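PDB 2VF7: excinuclease ABC, subunit A. from Deinococcus radiodurans, which binds and hydrolyses ATP and binds DNA, and probably acts in recognising damaged DNA during excision repair. Local coordinates for residues 95-99 with 386-390; 447-453 with 464-470; 484-490 with 765-770; 793-797 with 836-841. The protein carries 1 engineered substitution. All coordinates share one frame; numbering follows the deposited sequence.

Interaction 1: residues 95-99 with 386-390; sequences VALQQ and QRLRL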
loop_
_atom_site.group_PDB
_atom_site.type_symbol
_atom_site.label_atom_id
_atom_site.label_comp_id
_atom_site.label_asym_id
_atom_site.label_seq_id
_atom_site.Cartn_x
_atom_site.Cartn_y
_atom_site.Cartn_z
ATOM N N VAL A 95 -2.976 -16.047 1.469
ATOM C CA VAL A 95 -1.540 -15.762 1.351
ATOM C C VAL A 95 -0.914 -16.711 0.312
ATOM O O VAL A 95 -1.071 -17.915 0.419
ATOM C CB VAL A 95 -0.820 -15.962 2.722
ATOM C CG1 VAL A 95 0.620 -15.482 2.653
ATOM C CG2 VAL A 95 -1.572 -15.234 3.846
ATOM N N ALA A 96 -0.237 -16.173 -0.704
ATOM C CA ALA A 96 0.538 -17.007 -1.622
ATOM C C ALA A 96 1.967 -17.133 -1.102
ATOM O O ALA A 96 2.630 -16.119 -0.844
ATOM C CB ALA A 96 0.532 -16.445 -3.044
ATOM N N LEU A 97 2.416 -18.379 -0.935
ATOM C CA LEU A 97 3.801 -18.655 -0.528
ATOM C C LEU A 97 4.825 -18.640 -1.676
ATOM O O LEU A 97 6.007 -18.910 -1.464
ATOM C CB LEU A 97 3.886 -19.937 0.309
ATOM C CG LEU A 97 3.094 -19.818 1.630
ATOM C CD1 LEU A 97 3.174 -21.094 2.420
ATOM C CD2 LEU A 97 3.557 -18.616 2.474
ATOM N N GLN A 98 4.354 -18.296 -2.882
ATOM C CA GLN A 98 5.213 -18.010 -4.034
ATOM C C GLN A 98 4.860 -16.669 -4.641
ATOM O O GLN A 98 3.700 -16.253 -4.624
ATOM C CB GLN A 98 5.102 -19.110 -5.090
ATOM C CG GLN A 98 6.026 -18.917 -6.301
ATOM C CD GLN A 98 6.812 -20.158 -6.635
ATOM O OE1 GLN A 98 6.519 -20.827 -7.617
ATOM N NE2 GLN A 98 7.812 -20.487 -5.806
ATOM N N GLN A 99 5.866 -15.998 -5.188
ATOM C CA GLN A 99 5.673 -14.732 -5.875
ATOM C C GLN A 99 5.094 -14.932 -7.284
ATOM O O GLN A 99 5.259 -15.993 -7.899
ATOM C CB GLN A 99 7.018 -14.012 -5.960
ATOM C CG GLN A 99 6.977 -12.516 -5.724
ATOM C CD GLN A 99 8.374 -11.915 -5.798
ATOM O OE1 GLN A 99 8.941 -11.766 -6.889
ATOM N NE2 GLN A 99 8.949 -11.583 -4.632
ATOM N N GLN A 386 10.385 -21.318 -1.031
ATOM C CA GLN A 386 8.987 -21.584 -0.739
ATOM C C GLN A 386 8.899 -22.434 0.506
ATOM O O GLN A 386 7.900 -22.372 1.204
ATOM C CB GLN A 386 8.275 -22.260 -1.915
ATOM C CG GLN A 386 6.749 -22.210 -1.810
ATOM C CD GLN A 386 6.048 -22.834 -2.983
ATOM O OE1 GLN A 386 4.834 -22.826 -3.048
ATOM N NE2 GLN A 386 6.809 -23.369 -3.929
ATOM N N ARG A 387 9.961 -23.202 0.774
ATOM C CA ARG A 387 10.090 -24.048 1.951
ATOM C C ARG A 387 10.513 -23.245 3.172
ATOM O O ARG A 387 10.087 -23.543 4.284
ATOM C CB ARG A 387 11.082 -25.198 1.696
ATOM C CG ARG A 387 10.433 -26.562 1.447
ATOM C CD ARG A 387 11.431 -27.661 1.063
ATOM N NE ARG A 387 11.586 -27.783 -0.390
ATOM C CZ ARG A 387 12.749 -27.844 -1.040
ATOM N NH1 ARG A 387 13.904 -27.814 -0.385
ATOM N NH2 ARG A 387 12.758 -27.948 -2.362
ATOM N N LEU A 388 11.366 -22.244 2.971
ATOM C CA LEU A 388 11.704 -21.282 4.015
ATOM C C LEU A 388 10.553 -20.347 4.358
ATOM O O LEU A 388 10.605 -19.634 5.358
ATOM C CB LEU A 388 12.851 -20.398 3.562
ATOM C CG LEU A 388 14.292 -20.900 3.531
ATOM C CD1 LEU A 388 15.120 -19.831 2.825
ATOM C CD2 LEU A 388 14.841 -21.186 4.934
ATOM N N ARG A 389 9.548 -20.289 3.493
ATOM C CA ARG A 389 8.399 -19.422 3.721
ATOM C C ARG A 389 7.304 -20.202 4.434
ATOM O O ARG A 389 6.566 -19.661 5.256
ATOM C CB ARG A 389 7.921 -18.824 2.417
ATOM C CG ARG A 389 7.363 -17.447 2.619
ATOM C CD ARG A 389 7.986 -16.410 1.699
ATOM N NE ARG A 389 7.086 -15.985 0.625
ATOM C CZ ARG A 389 5.948 -15.296 0.781
ATOM N NH1 ARG A 389 5.506 -14.951 1.991
ATOM N NH2 ARG A 389 5.236 -14.962 -0.289
ATOM N N LEU A 390 7.237 -21.485 4.102
ATOM C CA LEU A 390 6.423 -22.458 4.786
ATOM C C LEU A 390 6.822 -22.550 6.272
ATOM O O LEU A 390 5.968 -22.471 7.162
ATOM C CB LEU A 390 6.592 -23.807 4.092
ATOM C CG LEU A 390 5.551 -24.874 4.406
ATOM C CD1 LEU A 390 4.188 -24.367 4.020
ATOM C CD2 LEU A 390 5.833 -26.209 3.718
#
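L97 packs against Q386, R389 and L390 on one side of helix 382-393, with A96 O near the R389 guanidinium, in a buried, largely van der Waals contact at the edge of a six-stranded sheet, just where strand 94-96 runs out into a loop. L97 does most of the work. Its CG lies anti to the carbonyl carbon (chi1 -63°), which splits the two methyls between neighbouring helix residues: CD1 meets CD1 of L390 at 3.8 Å, the side chains crossing at about a right angle, and CD2 lies 4.0 Å from CG of R389. L97 O touches the Q386 chain, 3.4 Å from its CG; that chain runs on fully extended, and its OE1 accepts the backbone N-H of D406. In ABC ATPases a helix of this kind leads away from the signature motif, and here it packs beside strand 402-406, to which L97 is also tied by a backbone bond with V404. R389 bends at chi2 and chi3 so that L97 CA sits over one face of its guanidinium, 3.9 Å above the plane. NH2 of R389 comes within 2.9 Å of A96 O, but at an angle too poor for a hydrogen bond, while NH1 is hydrogen-bonded to S68 O of the second subunit.

Interaction 2: residues 447-453 with 464-470; sequences ADWLVDV and ILYSGPP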
loop_
_atom_site.group_PDB
_atom_site.type_symbol
_atom_site.label_atom_id
_atom_site.label_comp_id
_atom_site.label_asym_id
_atom_site.label_seq_id
_atom_site.Cartn_x
_atom_site.Cartn_y
_atom_site.Cartn_z
ATOM N N ALA A 447 -3.446 -36.256 0.209
ATOM C CA ALA A 447 -4.319 -35.105 0.287
ATOM C C ALA A 447 -5.737 -35.462 0.752
ATOM O O ALA A 447 -6.230 -36.551 0.465
ATOM C CB ALA A 447 -4.359 -34.397 -1.068
ATOM N N ASP A 448 -6.378 -34.528 1.462
ATOM C CA ASP A 448 -7.743 -34.690 1.952
ATOM C C ASP A 448 -8.728 -34.674 0.774
ATOM O O ASP A 448 -9.702 -35.425 0.755
ATOM C CB ASP A 448 -8.094 -33.578 2.956
ATOM C CG ASP A 448 -7.265 -33.651 4.259
ATOM O OD1 ASP A 448 -6.738 -32.607 4.722
ATOM O OD2 ASP A 448 -7.155 -34.744 4.833
ATOM N N TRP A 449 -8.454 -33.817 -0.204
ATOM C CA TRP A 449 -9.336 -33.595 -1.343
ATOM C C TRP A 449 -8.462 -33.287 -2.567
ATOM O O TRP A 449 -7.327 -32.794 -2.434
ATOM C CB TRP A 449 -10.239 -32.404 -1.017
ATOM C CG TRP A 449 -11.400 -32.084 -1.943
ATOM C CD1 TRP A 449 -11.379 -31.234 -3.007
ATOM C CD2 TRP A 449 -12.765 -32.520 -1.810
ATOM N NE1 TRP A 449 -12.625 -31.146 -3.574
ATOM C CE2 TRP A 449 -13.499 -31.915 -2.851
ATOM C CE3 TRP A 449 -13.430 -33.378 -0.925
ATOM C CZ2 TRP A 449 -14.857 -32.148 -3.043
ATOM C CZ3 TRP A 449 -14.782 -33.614 -1.118
ATOM C CH2 TRP A 449 -15.481 -33.003 -2.176
ATOM N N LEU A 450 -8.977 -33.584 -3.759
ATOM C CA LEU A 450 -8.253 -33.217 -4.964
ATOM C C LEU A 450 -9.127 -32.726 -6.105
ATOM O O LEU A 450 -10.223 -33.207 -6.306
ATOM C CB LEU A 450 -7.298 -34.345 -5.388
ATOM C CG LEU A 450 -7.603 -35.346 -6.479
ATOM C CD1 LEU A 450 -7.501 -34.705 -7.866
ATOM C CD2 LEU A 450 -6.607 -36.482 -6.340
ATOM N N VAL A 451 -8.626 -31.736 -6.832
ATOM C CA VAL A 451 -9.298 -31.193 -8.012
ATOM C C VAL A 451 -8.468 -31.478 -9.275
ATOM O O VAL A 451 -7.396 -30.885 -9.464
ATOM C CB VAL A 451 -9.510 -29.673 -7.884
ATOM C CG1 VAL A 451 -10.448 -29.178 -8.964
ATOM C CG2 VAL A 451 -10.029 -29.293 -6.475
ATOM N N ASP A 452 -8.965 -32.382 -10.125
ATOM C CA ASP A 452 -8.264 -32.749 -11.367
ATOM C C ASP A 452 -8.843 -31.987 -12.547
ATOM O O ASP A 452 -10.042 -32.078 -12.846
ATOM C CB ASP A 452 -8.294 -34.271 -11.626
ATOM C CG ASP A 452 -7.164 -34.737 -12.554
ATOM O OD1 ASP A 452 -7.455 -35.409 -13.579
ATOM O OD2 ASP A 452 -5.977 -34.447 -12.257
ATOM N N VAL A 453 -7.965 -31.244 -13.212
ATOM C CA VAL A 453 -8.345 -30.279 -14.235
ATOM C C VAL A 453 -7.991 -30.762 -15.666
ATOM O O VAL A 453 -6.895 -31.273 -15.917
ATOM C CB VAL A 453 -7.709 -28.879 -13.948
ATOM C CG1 VAL A 453 -7.981 -27.918 -15.063
ATOM C CG2 VAL A 453 -8.235 -28.287 -12.648
ATOM N N ILE A 464 -13.255 -29.622 -15.184
ATOM C CA ILE A 464 -13.067 -30.318 -13.912
ATOM C C ILE A 464 -13.407 -31.753 -14.158
ATOM O O ILE A 464 -14.533 -32.075 -14.507
ATOM C CB ILE A 464 -13.972 -29.727 -12.762
ATOM C CG1 ILE A 464 -13.745 -28.214 -12.569
ATOM C CG2 ILE A 464 -13.793 -30.493 -11.447
ATOM C CD1 ILE A 464 -12.301 -27.801 -12.427
ATOM N N LEU A 465 -12.415 -32.617 -14.012
ATOM C CA LEU A 465 -12.641 -34.041 -14.194
ATOM C C LEU A 465 -13.173 -34.656 -12.908
ATOM O O LEU A 465 -14.007 -35.572 -12.931
ATOM C CB LEU A 465 -11.353 -34.735 -14.628
ATOM C CG LEU A 465 -10.592 -34.090 -15.789
ATOM C CD1 LEU A 465 -9.546 -35.047 -16.307
ATOM C CD2 LEU A 465 -11.519 -33.625 -16.909
ATOM N N TYR A 466 -12.689 -34.130 -11.787
ATOM C CA TYR A 466 -13.000 -34.669 -10.473
ATOM C C TYR A 466 -12.816 -33.617 -9.384
ATOM O O TYR A 466 -11.884 -32.843 -9.430
ATOM C CB TYR A 466 -12.120 -35.898 -10.198
ATOM C CG TYR A 466 -12.417 -36.610 -8.888
ATOM C CD1 TYR A 466 -13.626 -37.268 -8.704
ATOM C CD2 TYR A 466 -11.481 -36.608 -7.835
ATOM C CE1 TYR A 466 -13.907 -37.899 -7.527
ATOM C CE2 TYR A 466 -11.758 -37.236 -6.644
ATOM C CZ TYR A 466 -12.983 -37.891 -6.496
ATOM O OH TYR A 466 -13.320 -38.537 -5.324
ATOM N N SER A 467 -13.744 -33.571 -8.432
ATOM C CA SER A 467 -13.525 -32.878 -7.165
ATOM C C SER A 467 -14.000 -33.797 -6.034
ATOM O O SER A 467 -15.191 -34.006 -5.862
ATOM C CB SER A 467 -14.261 -31.526 -7.152
ATOM O OG SER A 467 -13.969 -30.758 -5.987
ATOM N N GLY A 468 -13.064 -34.367 -5.288
ATOM C CA GLY A 468 -13.381 -35.239 -4.158
ATOM C C GLY A 468 -12.102 -35.814 -3.565
ATOM O O GLY A 468 -11.013 -35.499 -4.048
ATOM N N PRO A 469 -12.220 -36.659 -2.518
ATOM C CA PRO A 469 -11.072 -37.400 -1.969
ATOM C C PRO A 469 -10.326 -38.169 -3.068
ATOM O O PRO A 469 -10.953 -38.618 -4.028
ATOM C CB PRO A 469 -11.728 -38.401 -1.009
ATOM C CG PRO A 469 -13.009 -37.765 -0.610
ATOM C CD PRO A 469 -13.470 -36.964 -1.792
ATOM N N PRO A 470 -8.994 -38.324 -2.940
ATOM C CA PRO A 470 -8.198 -39.040 -3.957
ATOM C C PRO A 470 -8.739 -40.395 -4.419
ATOM O O PRO A 470 -8.697 -40.677 -5.612
ATOM C CB PRO A 470 -6.843 -39.204 -3.276
ATOM C CG PRO A 470 -6.735 -37.964 -2.438
ATOM C CD PRO A 470 -8.132 -37.801 -1.862
#
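Four backbone hydrogen bonds zip strand 449-453 to the returning strand 464-468: L450 N to G468 O (2.8 Å), G468 N back to L450 O, D452 N to Y466 O, and L465 N to D452 O (2.7 Å, N-H...O angle 159°). Two residues, L465 and Y466, stand opposite the single D452: a classic beta bulge that shifts the register by one, so V453 pairs with I464. A fifth bond joins side chains: the indole N-H of W449 reaches S467 OG at 2.8 Å, bent to 139° and tilted somewhat from the ring plane, and the same OG is hydrogen-bonded to K32 O. With W449 CG anti to the backbone N (chi1 -171°), the indole lies over the partner strand, and G468 CA sits 3.4 Å from the centroid of its six-membered ring, almost on the normal, a CH-pi contact. P469 CD packs at CZ3 of the same ring, 3.7 Å away. Y466 OH donates to P469 O (2.7 Å) on a lone pair. Farther along, I464 CD1 touches both V451 CG1 and V453 CG2. The hairpin closes the sheet of the first ATP-binding half: strand 464-468 is outermost, and 449-453 lies beside strand 38-42. D452 OD2 is hydrogen-bonded to T42 of that strand and to T481 of helix 480-487, V453 borders the ADP-binding S47 and G48, and strand 29-34 packs on V451, I464 and S467.

Interaction 3: residues 484-490 with 765-770; sequences YLFADRH and HPADVE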
loop_
_atom_site.group_PDB
_atom_site.type_symbol
_atom_site.label_atom_id
_atom_site.label_comp_id
_atom_site.label_asym_id
_atom_site.label_seq_id
_atom_site.Cartn_x
_atom_site.Cartn_y
_atom_site.Cartn_z
ATOM N N TYR A 484 -1.730 -42.848 -13.610
ATOM C CA TYR A 484 -0.446 -43.005 -12.939
ATOM C C TYR A 484 -0.643 -43.438 -11.496
ATOM O O TYR A 484 0.088 -44.277 -10.983
ATOM C CB TYR A 484 0.391 -41.719 -13.062
ATOM C CG TYR A 484 1.007 -41.622 -14.435
ATOM C CD1 TYR A 484 0.298 -41.069 -15.498
ATOM C CD2 TYR A 484 2.276 -42.154 -14.691
ATOM C CE1 TYR A 484 0.838 -41.021 -16.771
ATOM C CE2 TYR A 484 2.831 -42.107 -15.968
ATOM C CZ TYR A 484 2.100 -41.544 -17.001
ATOM O OH TYR A 484 2.631 -41.491 -18.266
ATOM N N LEU A 485 -1.680 -42.896 -10.875
ATOM C CA LEU A 485 -1.943 -43.096 -9.459
ATOM C C LEU A 485 -2.520 -44.488 -9.167
ATOM O O LEU A 485 -2.158 -45.109 -8.161
ATOM C CB LEU A 485 -2.880 -41.978 -8.961
ATOM C CG LEU A 485 -2.843 -41.432 -7.533
ATOM C CD1 LEU A 485 -1.546 -40.714 -7.228
ATOM C CD2 LEU A 485 -4.026 -40.502 -7.329
ATOM N N PHE A 486 -3.388 -44.987 -10.050
ATOM C CA PHE A 486 -4.116 -46.239 -9.795
ATOM C C PHE A 486 -4.034 -47.319 -10.885
ATOM O O PHE A 486 -4.321 -48.485 -10.608
ATOM C CB PHE A 486 -5.602 -45.969 -9.490
ATOM C CG PHE A 486 -5.840 -45.031 -8.339
ATOM C CD1 PHE A 486 -5.345 -45.316 -7.066
ATOM C CD2 PHE A 486 -6.584 -43.867 -8.525
ATOM C CE1 PHE A 486 -5.567 -44.441 -6.003
ATOM C CE2 PHE A 486 -6.814 -42.998 -7.473
ATOM C CZ PHE A 486 -6.309 -43.287 -6.209
ATOM N N ALA A 487 -3.671 -46.951 -12.112
ATOM C CA ALA A 487 -3.728 -47.909 -13.228
ATOM C C ALA A 487 -2.371 -48.373 -13.744
ATOM O O ALA A 487 -2.314 -49.203 -14.657
ATOM C CB ALA A 487 -4.576 -47.366 -14.376
ATOM N N ASP A 488 -1.294 -47.831 -13.165
ATOM C CA ASP A 488 0.079 -48.274 -13.432
ATOM C C ASP A 488 0.556 -47.953 -14.862
ATOM O O ASP A 488 0.905 -48.863 -15.634
ATOM C CB ASP A 488 0.212 -49.784 -13.128
ATOM C CG ASP A 488 1.652 -50.228 -12.914
ATOM O OD1 ASP A 488 1.932 -51.425 -13.172
ATOM O OD2 ASP A 488 2.492 -49.394 -12.483
ATOM N N ARG A 489 0.566 -46.667 -15.214
ATOM C CA ARG A 489 1.116 -46.242 -16.501
ATOM C C ARG A 489 2.637 -46.234 -16.468
ATOM O O ARG A 489 3.249 -45.381 -15.810
ATOM C CB ARG A 489 0.613 -44.858 -16.934
ATOM C CG ARG A 489 -0.767 -44.838 -17.550
ATOM C CD ARG A 489 -0.844 -44.124 -18.923
ATOM N NE ARG A 489 0.108 -43.024 -19.140
ATOM C CZ ARG A 489 -0.027 -42.069 -20.068
ATOM N NH1 ARG A 489 -1.087 -42.041 -20.873
ATOM N NH2 ARG A 489 0.899 -41.127 -20.193
ATOM N N HIS A 490 3.229 -47.201 -17.169
ATOM C CA HIS A 490 4.667 -47.215 -17.453
ATOM C C HIS A 490 4.909 -46.893 -18.918
ATOM O O HIS A 490 4.037 -47.090 -19.774
ATOM C CB HIS A 490 5.290 -48.609 -17.239
ATOM C CG HIS A 490 5.170 -49.153 -15.851
ATOM N ND1 HIS A 490 4.998 -50.500 -15.603
ATOM C CD2 HIS A 490 5.213 -48.548 -14.641
ATOM C CE1 HIS A 490 4.932 -50.699 -14.298
ATOM N NE2 HIS A 490 5.056 -49.531 -13.692
ATOM N N HIS A 765 3.788 -32.843 -15.555
ATOM C CA HIS A 765 2.995 -33.962 -15.088
ATOM C C HIS A 765 3.727 -35.292 -15.399
ATOM O O HIS A 765 4.496 -35.358 -16.361
ATOM C CB HIS A 765 1.619 -33.877 -15.746
ATOM C CG HIS A 765 0.621 -34.843 -15.198
ATOM N ND1 HIS A 765 0.402 -36.084 -15.758
ATOM C CD2 HIS A 765 -0.215 -34.758 -14.142
ATOM C CE1 HIS A 765 -0.525 -36.721 -15.070
ATOM N NE2 HIS A 765 -0.915 -35.938 -14.083
ATOM N N PRO A 766 3.542 -36.345 -14.561
ATOM C CA PRO A 766 4.114 -37.643 -14.944
ATOM C C PRO A 766 3.868 -38.035 -16.411
ATOM O O PRO A 766 4.717 -38.681 -17.002
ATOM C CB PRO A 766 3.412 -38.616 -13.988
ATOM C CG PRO A 766 3.189 -37.802 -12.771
ATOM C CD PRO A 766 2.895 -36.415 -13.232
ATOM N N ALA A 767 2.724 -37.644 -16.976
ATOM C CA ALA A 767 2.395 -37.947 -18.367
ATOM C C ALA A 767 3.184 -37.086 -19.351
ATOM O O ALA A 767 3.480 -37.531 -20.462
ATOM C CB ALA A 767 0.903 -37.796 -18.615
ATOM N N ASP A 768 3.510 -35.861 -18.947
ATOM C CA ASP A 768 4.265 -34.939 -19.786
ATOM C C ASP A 768 5.703 -35.419 -19.939
ATOM O O ASP A 768 6.283 -35.293 -21.009
ATOM C CB ASP A 768 4.299 -33.516 -19.198
ATOM C CG ASP A 768 2.947 -32.776 -19.256
ATOM O OD1 ASP A 768 2.143 -32.948 -20.207
ATOM O OD2 ASP A 768 2.712 -31.965 -18.339
ATOM N N VAL A 769 6.289 -35.953 -18.871
ATOM C CA VAL A 769 7.716 -36.246 -18.881
ATOM C C VAL A 769 8.060 -37.342 -19.880
ATOM O O VAL A 769 9.128 -37.308 -20.485
ATOM C CB VAL A 769 8.337 -36.461 -17.444
ATOM C CG1 VAL A 769 7.310 -36.324 -16.348
ATOM C CG2 VAL A 769 9.108 -37.781 -17.325
ATOM N N GLU A 770 7.131 -38.275 -20.081
ATOM C CA GLU A 770 7.243 -39.273 -21.135
ATOM C C GLU A 770 7.529 -38.637 -22.512
ATOM O O GLU A 770 8.443 -39.071 -23.223
ATOM C CB GLU A 770 5.981 -40.146 -21.184
ATOM C CG GLU A 770 5.599 -40.794 -19.839
ATOM C CD GLU A 770 4.739 -42.062 -19.975
ATOM O OE1 GLU A 770 4.587 -42.777 -18.954
ATOM O OE2 GLU A 770 4.204 -42.345 -21.076
#
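The ring of Y484 is held from both faces, by P766 on one and by R489 of its own segment on the other. P766 CB makes a CH-pi contact 3.9 Å from the ring centroid, 16° off the normal, while R489 CB lies over the ring centre 3.5 Å above the plane. Packing at CE1 comes from A767 CB, 3.7 Å away. At the phenol end OE1 of E770 approaches in the plane of the ring, its carboxylate turned nearly perpendicular; the modelled 2.4 Å from Y484 OH to OE1 is too short to trust in detail, although a hydrogen bond there is plausible. Helix 480-487 follows the hairpin of the first ATPase half, so the contact bridges it to helix 766-781 of the second. H765 closes the loop after the Walker B motif, probably the D-loop region, and is the N-cap of that helix: its ND1 accepts A767 N at 3.1 Å, and D768 OD2 accepts H765 N, a capping box whose carboxylate is also hydrogen-bonded to S45 OG. H765 itself lies near the ADP-binding K49 and S47. Replacing Y484 by an alanine would probably leave P766 CB and R489 CB without the ring that separates them and deprive the E770 carboxylate of its phenol partner. R489 NH2 donates to Y484 OH at 2.6 Å, in the guanidinium plane, though that oxygen's place is less sure. From E770 OE2 it is 3.6 Å away, a long salt bridge, electrostatic only, because no guanidinium N-H is aimed at the oxygen.

Interaction 4: residues 793-797 with 836-841; sequences MQVVA and YLRAAL
Two short helical segments lie with their starts and their ends matched, the CA atoms of M793 and L837 5.6 Å apart and those of A797 and L841 6.1 Å apart. The first, helix 793-796, follows the short loop after strand 785-789 that carries the switch histidine (H-loop) expected in an ABC ATPase, here in the second half; the other is the C-terminal helix 834-840. The join is apolar throughout. M793 leads it: CB meets the A840 methyl at 3.7 Å, CG rests on the backbone around Y836 O, and the chain then bends at chi2 (-53°), carrying SD alongside L837, 4.3 Å from its CG. Cutting M793 back to an alanine is likely to open a gap beside L837 and Y836, where CG and SD now pack. A797 and A840, with their small side chains, let the backbones come close, their CB atoms 4.3 Å apart. V796 crosses L837 at about a right angle and also touches S527 and T529 of strand 525-529, so the C-terminal helix is packed against the flank of the second ATPase sheet by way of this short helix. CG1 of V796 sits 4.0 Å from both CG and CD2 of L837.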
loop_
_atom_site.group_PDB
_atom_site.type_symbol
_atom_site.label_atom_id
_atom_site.label_comp_id
_atom_site.label_asym_id
_atom_site.label_seq_id
_atom_site.Cartn_x
_atom_site.Cartn_y
_atom_site.Cartn_z
ATOM N N MET A 793 12.604 -40.043 -9.677
ATOM C CA MET A 793 13.089 -41.361 -10.003
ATOM C C MET A 793 12.517 -41.891 -11.300
ATOM O O MET A 793 13.080 -42.801 -11.882
ATOM C CB MET A 793 12.816 -42.310 -8.835
ATOM C CG MET A 793 13.500 -41.893 -7.518
ATOM S SD MET A 793 15.285 -41.596 -7.638
ATOM C CE MET A 793 15.518 -40.161 -6.582
ATOM N N GLN A 794 11.410 -41.307 -11.754
ATOM C CA GLN A 794 10.808 -41.623 -13.060
ATOM C C GLN A 794 11.826 -41.382 -14.174
ATOM O O GLN A 794 11.996 -42.211 -15.059
ATOM C CB GLN A 794 9.537 -40.769 -13.305
ATOM C CG GLN A 794 8.760 -41.085 -14.613
ATOM C CD GLN A 794 7.686 -40.032 -14.964
ATOM O OE1 GLN A 794 7.718 -38.891 -14.474
ATOM N NE2 GLN A 794 6.744 -40.410 -15.830
ATOM N N VAL A 795 12.496 -40.238 -14.093
ATOM C CA VAL A 795 13.474 -39.808 -15.080
ATOM C C VAL A 795 14.833 -40.465 -14.873
ATOM O O VAL A 795 15.522 -40.796 -15.837
ATOM C CB VAL A 795 13.633 -38.269 -15.044
ATOM C CG1 VAL A 795 14.879 -37.831 -15.814
ATOM C CG2 VAL A 795 12.398 -37.607 -15.618
ATOM N N VAL A 796 15.214 -40.635 -13.614
ATOM C CA VAL A 796 16.475 -41.283 -13.236
ATOM C C VAL A 796 16.493 -42.767 -13.639
ATOM O O VAL A 796 17.540 -43.330 -13.920
ATOM C CB VAL A 796 16.749 -41.083 -11.723
ATOM C CG1 VAL A 796 18.028 -41.799 -11.262
ATOM C CG2 VAL A 796 16.850 -39.606 -11.421
ATOM N N ALA A 797 15.313 -43.371 -13.693
ATOM C CA ALA A 797 15.135 -44.758 -14.066
ATOM C C ALA A 797 15.319 -45.019 -15.573
ATOM O O ALA A 797 15.496 -46.163 -15.989
ATOM C CB ALA A 797 13.772 -45.237 -13.597
ATOM N N TYR A 836 14.583 -45.853 -3.325
ATOM C CA TYR A 836 13.583 -45.133 -4.135
ATOM C C TYR A 836 13.763 -45.336 -5.643
ATOM O O TYR A 836 12.781 -45.405 -6.386
ATOM C CB TYR A 836 13.595 -43.625 -3.796
ATOM C CG TYR A 836 13.160 -43.349 -2.377
ATOM C CD1 TYR A 836 14.094 -43.095 -1.380
ATOM C CD2 TYR A 836 11.797 -43.377 -2.023
ATOM C CE1 TYR A 836 13.695 -42.864 -0.071
ATOM C CE2 TYR A 836 11.386 -43.135 -0.725
ATOM C CZ TYR A 836 12.343 -42.885 0.256
ATOM O OH TYR A 836 11.946 -42.672 1.574
ATOM N N LEU A 837 15.019 -45.412 -6.086
ATOM C CA LEU A 837 15.335 -45.769 -7.464
ATOM C C LEU A 837 14.834 -47.189 -7.723
ATOM O O LEU A 837 14.213 -47.450 -8.745
ATOM C CB LEU A 837 16.844 -45.682 -7.728
ATOM C CG LEU A 837 17.390 -45.094 -9.046
ATOM C CD1 LEU A 837 18.821 -45.504 -9.237
ATOM C CD2 LEU A 837 16.581 -45.434 -10.299
ATOM N N ARG A 838 15.096 -48.085 -6.776
ATOM C CA ARG A 838 14.658 -49.488 -6.831
ATOM C C ARG A 838 13.131 -49.662 -6.962
ATOM O O ARG A 838 12.671 -50.457 -7.770
ATOM C CB ARG A 838 15.190 -50.212 -5.599
ATOM C CG ARG A 838 15.084 -51.708 -5.601
ATOM C CD ARG A 838 15.329 -52.241 -4.173
ATOM N NE ARG A 838 16.595 -51.748 -3.616
ATOM C CZ ARG A 838 16.779 -51.369 -2.353
ATOM N NH1 ARG A 838 15.778 -51.415 -1.478
ATOM N NH2 ARG A 838 17.990 -50.956 -1.969
ATOM N N ALA A 839 12.355 -48.921 -6.171
ATOM C CA ALA A 839 10.892 -48.897 -6.295
ATOM C C ALA A 839 10.415 -48.426 -7.681
ATOM O O ALA A 839 9.417 -48.936 -8.202
ATOM C CB ALA A 839 10.281 -48.039 -5.195
ATOM N N ALA A 840 11.134 -47.451 -8.249
ATOM C CA ALA A 840 10.937 -46.927 -9.616
ATOM C C ALA A 840 11.253 -47.928 -10.722
ATOM O O ALA A 840 10.632 -47.914 -11.781
ATOM C CB ALA A 840 11.792 -45.702 -9.813
ATOM N N LEU A 841 12.234 -48.791 -10.475
ATOM C CA LEU A 841 12.681 -49.754 -11.468
ATOM C C LEU A 841 11.806 -50.993 -11.485
ATOM O O LEU A 841 11.472 -51.571 -10.439
ATOM C CB LEU A 841 14.150 -50.124 -11.249
ATOM C CG LEU A 841 15.218 -49.099 -11.642
ATOM C CD1 LEU A 841 16.446 -49.303 -10.808
ATOM C CD2 LEU A 841 15.569 -49.214 -13.108
#

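Overall arrangement
Along the chain the four contacts come in series. Interactions 1 and 2 share the sheet of the first ATPase half, at its two outermost strands, 94-96 and 464-468, with centres 23 Å apart. A second sheet, of the same strand order, marks the other half. Interaction 3 joins the halves: helix 480-487, which follows the hairpin of interaction 2, meets helix 766-781. Interactions 2 and 3 touch through P470 and F486, interactions 3 and 4 through P766 O and Q794 NE2, and their centres are 17 and 13 Å apart. Contacts 2 to 4 thus link the first half to the chain's C-terminus, whereas interaction 1 stands apart and reaches the second subunit.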